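Local coordinates for protein cytochrome P450 268A2 Cyp268A2 (Mycobacterium marinum, PDB 6BLD) that belongs to the cytochrome P450 family and binds a heme, with (3e,5e)-6,10-dimethylundeca-3,5,9-trien-2-one held in a pocket of the same chain, at residues P10-D15 and P41-P46. Sequence-based numbering, arbitrary orientation.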
ATOM      1  N   PRO A  10      13.830  -7.915 -27.616  1.00 23.96           N
ATOM      2  CA  PRO A  10      12.618  -7.245 -28.102  1.00 24.28           C
ATOM      3  C   PRO A  10      11.677  -6.893 -26.959  1.00 23.35           C
ATOM      4  O   PRO A  10      11.558  -7.628 -25.976  1.00 23.00           O
ATOM      5  CB  PRO A  10      11.993  -8.279 -29.047  1.00 25.21           C
ATOM      6  CG  PRO A  10      13.119  -9.179 -29.431  1.00 25.88           C
ATOM      7  CD  PRO A  10      14.008  -9.243 -28.228  1.00 25.08           C
ATOM      8  N   TYR A  11      11.018  -5.746 -27.091  1.00 23.46           N
ATOM      9  CA  TYR A  11       9.998  -5.347 -26.136  1.00 23.36           C
ATOM     10  C   TYR A  11       8.705  -6.106 -26.402  1.00 24.15           C
ATOM     11  O   TYR A  11       8.410  -6.495 -27.535  1.00 24.93           O
ATOM     12  CB  TYR A  11       9.738  -3.840 -26.212  1.00 23.54           C
ATOM     13  CG  TYR A  11      10.820  -2.987 -25.589  1.00 23.47           C
ATOM     14  CD1 TYR A  11      11.354  -3.302 -24.345  1.00 22.74           C
ATOM     15  CD2 TYR A  11      11.306  -1.864 -26.245  1.00 24.37           C
ATOM     16  CE1 TYR A  11      12.344  -2.521 -23.775  1.00 22.64           C
ATOM     17  CE2 TYR A  11      12.295  -1.078 -25.683  1.00 24.34           C
ATOM     18  CZ  TYR A  11      12.810  -1.410 -24.449  1.00 23.29           C
ATOM     19  OH  TYR A  11      13.794  -0.627 -23.891  1.00 23.11           O
ATOM     20  N   ASP A  12       7.933  -6.314 -25.340  1.00 23.80           N
ATOM     21  CA  ASP A  12       6.664  -7.008 -25.478  1.00 24.48           C
ATOM     22  C   ASP A  12       5.650  -6.133 -26.211  1.00 24.94           C
ATOM     23  O   ASP A  12       5.737  -4.901 -26.220  1.00 24.41           O
ATOM     24  CB  ASP A  12       6.117  -7.411 -24.108  1.00 24.08           C
ATOM     25  CG  ASP A  12       5.065  -8.499 -24.198  1.00 25.29           C
ATOM     26  OD1 ASP A  12       5.440  -9.690 -24.201  1.00 26.03           O
ATOM     27  OD2 ASP A  12       3.864  -8.164 -24.266  1.00 25.70           O
ATOM     28  N   THR A  13       4.677  -6.795 -26.837  1.00 26.07           N
ATOM     29  CA  THR A  13       3.621  -6.077 -27.542  1.00 26.64           C
ATOM     30  C   THR A  13       2.698  -5.355 -26.566  1.00 25.16           C
ATOM     31  O   THR A  13       2.259  -4.229 -26.833  1.00 25.31           O
ATOM     32  CB  THR A  13       2.833  -7.053 -28.420  1.00 28.22           C
ATOM     33  OG1 THR A  13       3.583  -7.342 -29.606  1.00 29.91           O
ATOM     34  CG2 THR A  13       1.480  -6.476 -28.810  1.00 28.77           C
ATOM     35  N   ILE A  14       2.411  -5.975 -25.421  1.00 23.89           N
ATOM     36  CA  ILE A  14       1.457  -5.417 -24.471  1.00 23.10           C
ATOM     37  C   ILE A  14       2.049  -4.177 -23.814  1.00 22.24           C
ATOM     38  O   ILE A  14       3.202  -4.181 -23.362  1.00 22.11           O
ATOM     39  CB  ILE A  14       1.064  -6.469 -23.423  1.00 23.32           C
ATOM     40  CG1 ILE A  14       0.434  -7.690 -24.099  1.00 24.98           C
ATOM     41  CG2 ILE A  14       0.114  -5.874 -22.395  1.00 22.76           C
ATOM     42  CD1 ILE A  14      -0.650  -7.350 -25.098  1.00 26.26           C
ATOM     43  N   ASP A  15       1.258  -3.110 -23.754  1.00 21.65           N
ATOM     44  CA  ASP A  15       1.688  -1.850 -23.163  1.00 20.79           C
ATOM     45  C   ASP A  15       1.409  -1.866 -21.664  1.00 19.65           C
ATOM     46  O   ASP A  15       0.249  -1.956 -21.243  1.00 19.49           O
ATOM     47  CB  ASP A  15       0.976  -0.676 -23.835  1.00 21.47           C
ATOM     48  CG  ASP A  15       1.183   0.634 -23.102  1.00 21.30           C
ATOM     49  OD1 ASP A  15       2.253   0.819 -22.481  1.00 20.90           O
ATOM     50  OD2 ASP A  15       0.272   1.486 -23.151  1.00 21.83           O
ATOM     51  N   PRO A  41       3.995 -14.946 -19.283  1.00 26.05           N
ATOM     52  CA  PRO A  41       3.858 -14.492 -17.887  1.00 23.97           C
ATOM     53  C   PRO A  41       5.018 -13.647 -17.395  1.00 22.17           C
ATOM     54  O   PRO A  41       4.837 -12.870 -16.448  1.00 21.44           O
ATOM     55  CB  PRO A  41       3.751 -15.807 -17.100  1.00 24.08           C
ATOM     56  CG  PRO A  41       4.383 -16.833 -17.984  1.00 25.18           C
ATOM     57  CD  PRO A  41       4.066 -16.414 -19.386  1.00 26.28           C
ATOM     58  N   VAL A  42       6.199 -13.777 -17.990  1.00 21.48           N
ATOM     59  CA  VAL A  42       7.361 -12.962 -17.652  1.00 20.84           C
ATOM     60  C   VAL A  42       7.816 -12.306 -18.950  1.00 20.87           C
ATOM     61  O   VAL A  42       8.419 -12.961 -19.809  1.00 21.44           O
ATOM     62  CB  VAL A  42       8.485 -13.783 -17.011  1.00 21.25           C
ATOM     63  CG1 VAL A  42       9.699 -12.905 -16.745  1.00 20.79           C
ATOM     64  CG2 VAL A  42       7.996 -14.432 -15.720  1.00 20.91           C
ATOM     65  N   SER A  43       7.528 -11.015 -19.100  1.00 19.97           N
ATOM     66  CA  SER A  43       7.762 -10.302 -20.347  1.00 19.72           C
ATOM     67  C   SER A  43       8.601  -9.057 -20.091  1.00 18.79           C
ATOM     68  O   SER A  43       8.618  -8.507 -18.987  1.00 18.18           O
ATOM     69  CB  SER A  43       6.440  -9.913 -21.022  1.00 19.55           C
ATOM     70  OG  SER A  43       5.601  -9.203 -20.126  1.00 18.35           O
ATOM     71  N   TRP A  44       9.289  -8.615 -21.142  1.00 18.82           N
ATOM     72  CA  TRP A  44      10.195  -7.474 -21.091  1.00 18.68           C
ATOM     73  C   TRP A  44       9.508  -6.247 -21.680  1.00 19.15           C
ATOM     74  O   TRP A  44       8.925  -6.320 -22.767  1.00 20.26           O
ATOM     75  CB  TRP A  44      11.484  -7.789 -21.855  1.00 19.09           C
ATOM     76  CG  TRP A  44      12.522  -6.704 -21.837  1.00 18.81           C
ATOM     77  CD1 TRP A  44      12.888  -5.904 -22.881  1.00 19.19           C
ATOM     78  CD2 TRP A  44      13.344  -6.316 -20.729  1.00 18.09           C
ATOM     79  NE1 TRP A  44      13.880  -5.038 -22.490  1.00 18.84           N
ATOM     80  CE2 TRP A  44      14.177  -5.269 -21.173  1.00 18.16           C
ATOM     81  CE3 TRP A  44      13.451  -6.747 -19.402  1.00 17.36           C
ATOM     82  CZ2 TRP A  44      15.105  -4.648 -20.338  1.00 17.58           C
ATOM     83  CZ3 TRP A  44      14.373  -6.128 -18.575  1.00 16.83           C
ATOM     84  CH2 TRP A  44      15.187  -5.091 -19.047  1.00 17.03           C
ATOM     85  N   HIS A  45       9.583  -5.130 -20.970  1.00 18.76           N
ATOM     86  CA  HIS A  45       8.874  -3.913 -21.330  1.00 18.91           C
ATOM     87  C   HIS A  45       9.800  -2.719 -21.166  1.00 19.16           C
ATOM     88  O   HIS A  45      10.757  -2.772 -20.387  1.00 16.65           O
ATOM     89  CB  HIS A  45       7.621  -3.724 -20.464  1.00 18.39           C
ATOM     90  CG  HIS A  45       6.611  -4.816 -20.617  1.00 18.70           C
ATOM     91  ND1 HIS A  45       5.459  -4.666 -21.358  1.00 19.08           N
ATOM     92  CD2 HIS A  45       6.579  -6.077 -20.125  1.00 16.77           C
ATOM     93  CE1 HIS A  45       4.763  -5.788 -21.318  1.00 19.48           C
ATOM     94  NE2 HIS A  45       5.421  -6.660 -20.576  1.00 19.11           N
ATOM     95  N   PRO A  46       9.547  -1.631 -21.892  1.00 19.31           N
ATOM     96  CA  PRO A  46      10.319  -0.398 -21.690  1.00 19.00           C
ATOM     97  C   PRO A  46       9.929   0.280 -20.389  1.00 18.74           C
ATOM     98  O   PRO A  46       8.867  -0.018 -19.823  1.00 18.21           O
ATOM     99  CB  PRO A  46       9.934   0.459 -22.905  1.00 19.44           C
ATOM    100  CG  PRO A  46       8.584  -0.033 -23.289  1.00 19.92           C
ATOM    101  CD  PRO A  46       8.594  -1.509 -23.010  1.00 19.73           C
TER
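Tyr11 and Asp12, in the N-terminal loop of this cytochrome P450, meet Trp44, His45 and Pro46 at strand 42-45, one edge strand of the mixed beta-sheet. The one backbone bond across the contact runs from Asp12 N to Trp44 O (2.8 Å), with the donor almost in line with the carbonyl. Beside it, Pro46 CD sits over one face of the Tyr11 ring, 3.9 Å from its centroid, a CH-pi contact displaced toward the rim. The Tyr11 ring and the five-membered ring of Trp44 are tilted by only 11° but strongly offset, with little face-to-face overlap; Tyr11 CE1 comes within 3.2 Å of Trp44 NE1. Asp12 CB lies over one face of the His45 imidazole, 3.8 Å from the centroid. With CG anti to the backbone N (chi1 -161°), the Asp12 carboxylate runs alongside that ring, their planes 34° apart. Within the loop OD2 accepts from Ile14 N (2.9 Å), closing an Asx turn, while OD1 reaches out to Arg40 in a salt bridge. His45 NE2 and Ser43 OG share a hydrogen bond of 2.6 Å at the ring's edge; Ile14 O also lies at the edge, in plane, 3.0 Å from His45 CE1. Tyr11 OH is hydrogen-bonded to Pro59 O. Leu36 of helix 26-39 touches Asp12, Ile14 and Ser43, and Ser32 touches Ile14; strand 61-64 pairs antiparallel with strand 42-45, backbone hydrogen bonds joining Phe61 to His45 and Ala63 to Ser43.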